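PDB 4LRL: HD domain protein from Enterococcus faecalis, which probably hydrolyses deoxyribonucleoside triphosphates through a metal-binding HD domain and is regulated allosterically by the nucleotides it binds. Local coordinates for residues Asp397-Asn402 with Thr408-Met413; Ala301-Pro306 with Ser326-Gln331. All blocks are in the same frame, centred on the assembly; numbering follows the deposited sequence.

Contact 1. Residues Asp397-Asn402 with Thr408-Met413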
loop_
_atom_site.group_PDB
_atom_site.type_symbol
_atom_site.label_atom_id
_atom_site.label_comp_id
_atom_site.label_asym_id
_atom_site.label_seq_id
_atom_site.Cartn_x
_atom_site.Cartn_y
_atom_site.Cartn_z
ATOM N N ASP C 397 9.889 -14.234 -21.845
ATOM C CA ASP C 397 10.673 -13.571 -22.884
ATOM C C ASP C 397 11.009 -12.117 -22.527
ATOM O O ASP C 397 10.181 -11.396 -21.965
ATOM C CB ASP C 397 9.928 -13.632 -24.220
ATOM C CG ASP C 397 8.634 -12.834 -24.212
ATOM O OD1 ASP C 397 7.796 -13.031 -23.304
ATOM O OD2 ASP C 397 8.453 -12.004 -25.122
ATOM N N PHE C 398 12.230 -11.701 -22.852
ATOM C CA PHE C 398 12.669 -10.324 -22.627
ATOM C C PHE C 398 12.177 -9.408 -23.736
ATOM O O PHE C 398 11.880 -9.872 -24.842
ATOM C CB PHE C 398 14.194 -10.251 -22.548
ATOM C CG PHE C 398 14.757 -10.764 -21.258
ATOM C CD1 PHE C 398 14.771 -9.959 -20.122
ATOM C CD2 PHE C 398 15.274 -12.050 -21.174
ATOM C CE1 PHE C 398 15.295 -10.426 -18.921
ATOM C CE2 PHE C 398 15.800 -12.530 -19.975
ATOM C CZ PHE C 398 15.809 -11.715 -18.847
ATOM N N TYR C 399 12.095 -8.112 -23.440
ATOM C CA TYR C 399 11.743 -7.132 -24.458
ATOM C C TYR C 399 12.922 -6.876 -25.408
ATOM O O TYR C 399 13.912 -6.262 -25.024
ATOM C CB TYR C 399 11.229 -5.827 -23.828
ATOM C CG TYR C 399 10.699 -4.851 -24.852
ATOM C CD1 TYR C 399 9.698 -5.236 -25.747
ATOM C CD2 TYR C 399 11.203 -3.553 -24.945
ATOM C CE1 TYR C 399 9.210 -4.354 -26.718
ATOM C CE2 TYR C 399 10.718 -2.657 -25.905
ATOM C CZ TYR C 399 9.722 -3.069 -26.793
ATOM O OH TYR C 399 9.231 -2.209 -27.755
ATOM N N ARG C 400 12.812 -7.380 -26.635
ATOM C CA ARG C 400 13.823 -7.153 -27.672
ATOM C C ARG C 400 13.158 -6.714 -28.978
ATOM O O ARG C 400 12.909 -7.540 -29.858
ATOM C CB ARG C 400 14.679 -8.401 -27.907
ATOM C CG ARG C 400 15.936 -8.104 -28.718
ATOM C CD ARG C 400 16.484 -9.319 -29.454
ATOM N NE ARG C 400 16.843 -10.393 -28.533
ATOM C CZ ARG C 400 17.779 -11.305 -28.766
ATOM N NH1 ARG C 400 18.020 -12.237 -27.855
ATOM N NH2 ARG C 400 18.481 -11.287 -29.894
ATOM N N PRO C 401 12.859 -5.409 -29.106
ATOM C CA PRO C 401 12.157 -4.914 -30.283
ATOM C C PRO C 401 12.961 -5.074 -31.571
ATOM O O PRO C 401 14.096 -4.601 -31.666
ATOM C CB PRO C 401 11.924 -3.432 -29.966
ATOM C CG PRO C 401 12.921 -3.098 -28.914
ATOM C CD PRO C 401 13.081 -4.344 -28.111
ATOM N N ASN C 402 12.371 -5.766 -32.538
ATOM C CA ASN C 402 12.961 -5.888 -33.857
ATOM C C ASN C 402 12.314 -4.896 -34.807
ATOM O O ASN C 402 11.123 -4.995 -35.112
ATOM C CB ASN C 402 12.831 -7.308 -34.389
ATOM C CG ASN C 402 13.803 -7.594 -35.499
ATOM O OD1 ASN C 402 13.733 -7.000 -36.576
ATOM N ND2 ASN C 402 14.722 -8.511 -35.247
ATOM N N THR C 408 7.049 -7.523 -32.165
ATOM C CA THR C 408 8.047 -7.521 -31.105
ATOM C C THR C 408 8.159 -6.153 -30.437
ATOM O O THR C 408 9.020 -5.945 -29.582
ATOM C CB THR C 408 9.426 -7.892 -31.673
ATOM O OG1 THR C 408 9.832 -6.894 -32.622
ATOM C CG2 THR C 408 9.377 -9.253 -32.373
ATOM N N GLN C 409 7.286 -5.226 -30.821
ATOM C CA GLN C 409 7.456 -3.825 -30.437
ATOM C C GLN C 409 6.315 -3.256 -29.591
ATOM O O GLN C 409 5.154 -3.647 -29.730
ATOM C CB GLN C 409 7.654 -2.958 -31.688
ATOM C CG GLN C 409 8.717 -3.473 -32.641
ATOM C CD GLN C 409 8.868 -2.601 -33.867
ATOM O OE1 GLN C 409 9.320 -1.462 -33.777
ATOM N NE2 GLN C 409 8.498 -3.134 -35.023
ATOM N N ILE C 410 6.662 -2.324 -28.714
ATOM C CA ILE C 410 5.668 -1.530 -28.013
ATOM C C ILE C 410 5.618 -0.181 -28.727
ATOM O O ILE C 410 6.619 0.528 -28.786
ATOM C CB ILE C 410 6.022 -1.391 -26.522
ATOM C CG1 ILE C 410 6.020 -2.770 -25.859
ATOM C CG2 ILE C 410 5.056 -0.445 -25.815
ATOM C CD1 ILE C 410 6.680 -2.806 -24.516
ATOM N N GLU C 411 4.464 0.149 -29.301
ATOM C CA GLU C 411 4.350 1.338 -30.146
ATOM C C GLU C 411 3.771 2.527 -29.389
ATOM O O GLU C 411 2.721 2.423 -28.748
ATOM C CB GLU C 411 3.515 1.056 -31.396
ATOM C CG GLU C 411 3.958 -0.164 -32.198
ATOM C CD GLU C 411 5.102 0.111 -33.168
ATOM O OE1 GLU C 411 5.907 1.041 -32.946
ATOM O OE2 GLU C 411 5.203 -0.626 -34.160
ATOM N N LEU C 412 4.475 3.652 -29.463
ATOM C CA LEU C 412 4.011 4.902 -28.867
ATOM C C LEU C 412 3.503 5.795 -29.980
ATOM O O LEU C 412 4.164 5.936 -31.019
ATOM C CB LEU C 412 5.138 5.593 -28.103
ATOM C CG LEU C 412 5.705 4.859 -26.883
ATOM C CD1 LEU C 412 7.168 5.193 -26.692
ATOM C CD2 LEU C 412 4.925 5.188 -25.626
ATOM N N MET C 413 2.325 6.374 -29.780
ATOM C CA MET C 413 1.755 7.252 -30.799
ATOM C C MET C 413 1.944 8.743 -30.526
ATOM O O MET C 413 1.559 9.259 -29.473
ATOM C CB MET C 413 0.283 6.948 -31.054
ATOM C CG MET C 413 -0.211 7.623 -32.318
ATOM S SD MET C 413 -1.928 7.294 -32.692
ATOM C CE MET C 413 -1.798 5.621 -33.318
HETATM O O HOH W 1 10.283 -7.973 -27.915
#

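Contact 2. Residues Ala301-Pro306 with Ser326-Gln331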
loop_
_atom_site.group_PDB
_atom_site.type_symbol
_atom_site.label_atom_id
_atom_site.label_comp_id
_atom_site.label_asym_id
_atom_site.label_seq_id
_atom_site.Cartn_x
_atom_site.Cartn_y
_atom_site.Cartn_z
ATOM N N ALA C 301 -0.448 -44.934 -10.327
ATOM C CA ALA C 301 -0.607 -43.596 -10.872
ATOM C C ALA C 301 -1.411 -43.649 -12.162
ATOM O O ALA C 301 -0.955 -43.182 -13.210
ATOM C CB ALA C 301 0.754 -42.958 -11.097
ATOM N N SER C 302 -2.613 -44.216 -12.060
ATOM C CA SER C 302 -3.499 -44.472 -13.201
ATOM C C SER C 302 -3.692 -43.290 -14.146
ATOM O O SER C 302 -3.640 -43.459 -15.364
ATOM C CB SER C 302 -4.865 -44.964 -12.713
ATOM O OG SER C 302 -5.419 -44.040 -11.790
ATOM N N LEU C 303 -3.903 -42.099 -13.581
ATOM C CA LEU C 303 -4.138 -40.887 -14.368
ATOM C C LEU C 303 -2.880 -40.373 -15.072
ATOM O O LEU C 303 -2.970 -39.533 -15.964
ATOM C CB LEU C 303 -4.768 -39.785 -13.509
ATOM C CG LEU C 303 -6.088 -40.040 -12.760
ATOM C CD1 LEU C 303 -6.493 -38.813 -11.941
ATOM C CD2 LEU C 303 -7.221 -40.455 -13.691
ATOM N N LEU C 304 -1.713 -40.882 -14.678
ATOM C CA LEU C 304 -0.456 -40.538 -15.353
ATOM C C LEU C 304 -0.018 -41.563 -16.397
ATOM O O LEU C 304 0.829 -41.272 -17.253
ATOM C CB LEU C 304 0.672 -40.350 -14.346
ATOM C CG LEU C 304 0.856 -38.996 -13.671
ATOM C CD1 LEU C 304 2.088 -39.073 -12.780
ATOM C CD2 LEU C 304 1.000 -37.866 -14.683
ATOM N N VAL C 305 -0.600 -42.757 -16.319
ATOM C CA VAL C 305 -0.215 -43.867 -17.174
ATOM C C VAL C 305 -0.310 -43.531 -18.678
ATOM O O VAL C 305 0.631 -43.824 -19.413
ATOM C CB VAL C 305 -0.980 -45.168 -16.790
ATOM C CG1 VAL C 305 -0.681 -46.306 -17.767
ATOM C CG2 VAL C 305 -0.624 -45.578 -15.366
ATOM N N PRO C 306 -1.417 -42.890 -19.133
ATOM C CA PRO C 306 -1.490 -42.490 -20.548
ATOM C C PRO C 306 -0.327 -41.602 -20.979
ATOM O O PRO C 306 0.082 -41.639 -22.139
ATOM C CB PRO C 306 -2.792 -41.695 -20.623
ATOM C CG PRO C 306 -3.610 -42.199 -19.506
ATOM C CD PRO C 306 -2.653 -42.524 -18.410
ATOM N N SER C 326 0.689 -34.535 -6.483
ATOM C CA SER C 326 1.145 -34.614 -5.103
ATOM C C SER C 326 0.619 -35.872 -4.408
ATOM O O SER C 326 1.325 -36.483 -3.607
ATOM C CB SER C 326 0.814 -33.338 -4.320
ATOM O OG SER C 326 -0.560 -33.040 -4.395
ATOM N N THR C 327 -0.604 -36.274 -4.750
ATOM C CA THR C 327 -1.177 -37.511 -4.228
ATOM C C THR C 327 -0.327 -38.732 -4.619
ATOM O O THR C 327 -0.005 -39.575 -3.779
ATOM C CB THR C 327 -2.639 -37.681 -4.672
ATOM O OG1 THR C 327 -3.415 -36.577 -4.182
ATOM C CG2 THR C 327 -3.231 -38.999 -4.136
ATOM N N TYR C 328 0.059 -38.800 -5.887
ATOM C CA TYR C 328 0.900 -39.890 -6.348
ATOM C C TYR C 328 2.294 -39.830 -5.720
ATOM O O TYR C 328 2.834 -40.875 -5.331
ATOM C CB TYR C 328 0.966 -39.949 -7.882
ATOM C CG TYR C 328 -0.355 -40.255 -8.571
ATOM C CD1 TYR C 328 -0.564 -39.890 -9.905
ATOM C CD2 TYR C 328 -1.397 -40.898 -7.897
ATOM C CE1 TYR C 328 -1.772 -40.166 -10.552
ATOM C CE2 TYR C 328 -2.614 -41.172 -8.536
ATOM C CZ TYR C 328 -2.788 -40.803 -9.862
ATOM O OH TYR C 328 -3.975 -41.073 -10.506
ATOM N N PHE C 329 2.852 -38.624 -5.576
ATOM C CA PHE C 329 4.170 -38.462 -4.926
ATOM C C PHE C 329 4.199 -39.004 -3.483
ATOM O O PHE C 329 5.186 -39.608 -3.064
ATOM C CB PHE C 329 4.634 -37.000 -4.923
ATOM C CG PHE C 329 4.726 -36.372 -6.289
ATOM C CD1 PHE C 329 4.703 -34.991 -6.420
ATOM C CD2 PHE C 329 4.818 -37.153 -7.444
ATOM C CE1 PHE C 329 4.783 -34.395 -7.673
ATOM C CE2 PHE C 329 4.892 -36.568 -8.688
ATOM C CZ PHE C 329 4.878 -35.180 -8.806
ATOM N N THR C 330 3.119 -38.787 -2.740
ATOM C CA THR C 330 2.976 -39.347 -1.399
ATOM C C THR C 330 3.043 -40.883 -1.391
ATOM O O THR C 330 3.764 -41.456 -0.578
ATOM C CB THR C 330 1.702 -38.822 -0.702
ATOM O OG1 THR C 330 1.793 -37.397 -0.588
ATOM C CG2 THR C 330 1.525 -39.434 0.692
ATOM N N GLN C 331 2.323 -41.541 -2.303
ATOM C CA GLN C 331 2.425 -43.002 -2.424
ATOM C C GLN C 331 3.847 -43.390 -2.806
ATOM O O GLN C 331 4.397 -44.336 -2.255
ATOM C CB GLN C 331 1.485 -43.572 -3.486
ATOM C CG GLN C 331 0.003 -43.219 -3.388
ATOM C CD GLN C 331 -0.666 -43.315 -4.760
ATOM O OE1 GLN C 331 -0.018 -43.676 -5.753
ATOM N NE2 GLN C 331 -1.955 -42.983 -4.828
#

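Contact 1. Residues Asp397-Asn402 with Thr408-Met413
Tyr-399 and Ile-410 are joined by a hydrogen bond: Ile-410 N donates to the phenol OH of Tyr-399 over 2.7 Å, at 161°. Glu-421 OE2 is a second partner of that hydroxyl. Tyrosine suits the place because it spans to residues 408-410 of the same chain with a polar end and offers ring faces on the way. The second bond, from Asn-402 N to Thr-408 OG1 (2.8 Å), suits threonine's short hydroxyl, which also bonds Arg-405 O in the short loop joining the two segments. A water adds a third bridge, accepting from Arg-400 N and donating to Thr-408 O, which Pro-401 CA also meets in a CA-H...O contact (3.4 Å).

Apolar contact centres on the ring. With CG anti to the backbone N (chi1 -173°), Tyr-399 lies between Ile-410 CD1, 3.9 Å from the ring centroid in a CH-pi contact, and Pro-401 CD over the opposite face; isoleucine and proline both suit a ring face by presenting C-H groups.

Leu-422 of helix 422-425 packs on both Tyr-399 and Ile-410. Just beyond Ile-410 the chain enters strand 411-413, an inner strand of the mixed sheet, between 241-245 and 419-421.

Contact 2. Residues Ala301-Pro306 with Ser326-Gln331
Ala-301 and Tyr-328 have the nearest CA atoms of the two segments, 6.0 Å apart, where the chain turning into helix 305-308 meets helix 322-332. Within that turn Leu-304 N bonds Ala-301 O, and residues 302-304 already have helical backbone angles.

Tyr-328 carries nearly all of the contact. Its side chain sets out toward residues 301-304, and CG stands anti to its own carbonyl carbon (chi1 -64°), which sends the ring out from the helix and across the turn. Ala-301 lies over one ring face: its CA is 3.6 Å from the centroid and 11° off the ring normal, a well-centred CH-pi contact, while its CB reaches Tyr-328 CD1 at 3.5 Å. The small alanine side chain lets the backbone itself come down onto the ring. Leu-304 meets the ring at its edge, CD1 lying 4.0 Å from Tyr-328 CD1, and its side chain runs past the tyrosine in the opposite direction. Leu-303 crosses at about a right angle near the phenol end, with CG 3.3 Å from Tyr-328 OH.

At that end Leu-303 N donates to Tyr-328 OH over 3.2 Å at 159°, a long but fairly straight bond. Trp-332, one turn further along helix 322-332, also touches Ala-301 and Leu-304. Gln-331 of the second subunit packs against Leu-303 and Tyr-328, placing the contact beside a subunit interface.

Tyrosine thus combines two roles: its face packs on Ala-301 and its edge on Leu-304, and its hydroxyl accepts the backbone N-H of Leu-303, inside the turn. The contacts are mainly carbon-to-carbon, and the single hydrogen bond across the segments is consistent with a preferred placement of the phenol end at Leu-303 N.

How the contacts relate
Contact 2 comes first along the chain and is complete well before residue 397, where contact 1 begins; both lie in the HD associated region. Their centres are 42 Å apart, with nearest atoms about 25 Å from each other, and they lie on opposite sides of the chain's centre. Contact 2 belongs to a helical part, where helix 322-332 packs against helix 270-291 and beside the second subunit. Contact 1 instead borders the mixed sheet through strand 411-413, and no other protein chain of the assembly touches its segments. The associated region therefore spans two separate environments, one close to a subunit interface and one within a single subunit.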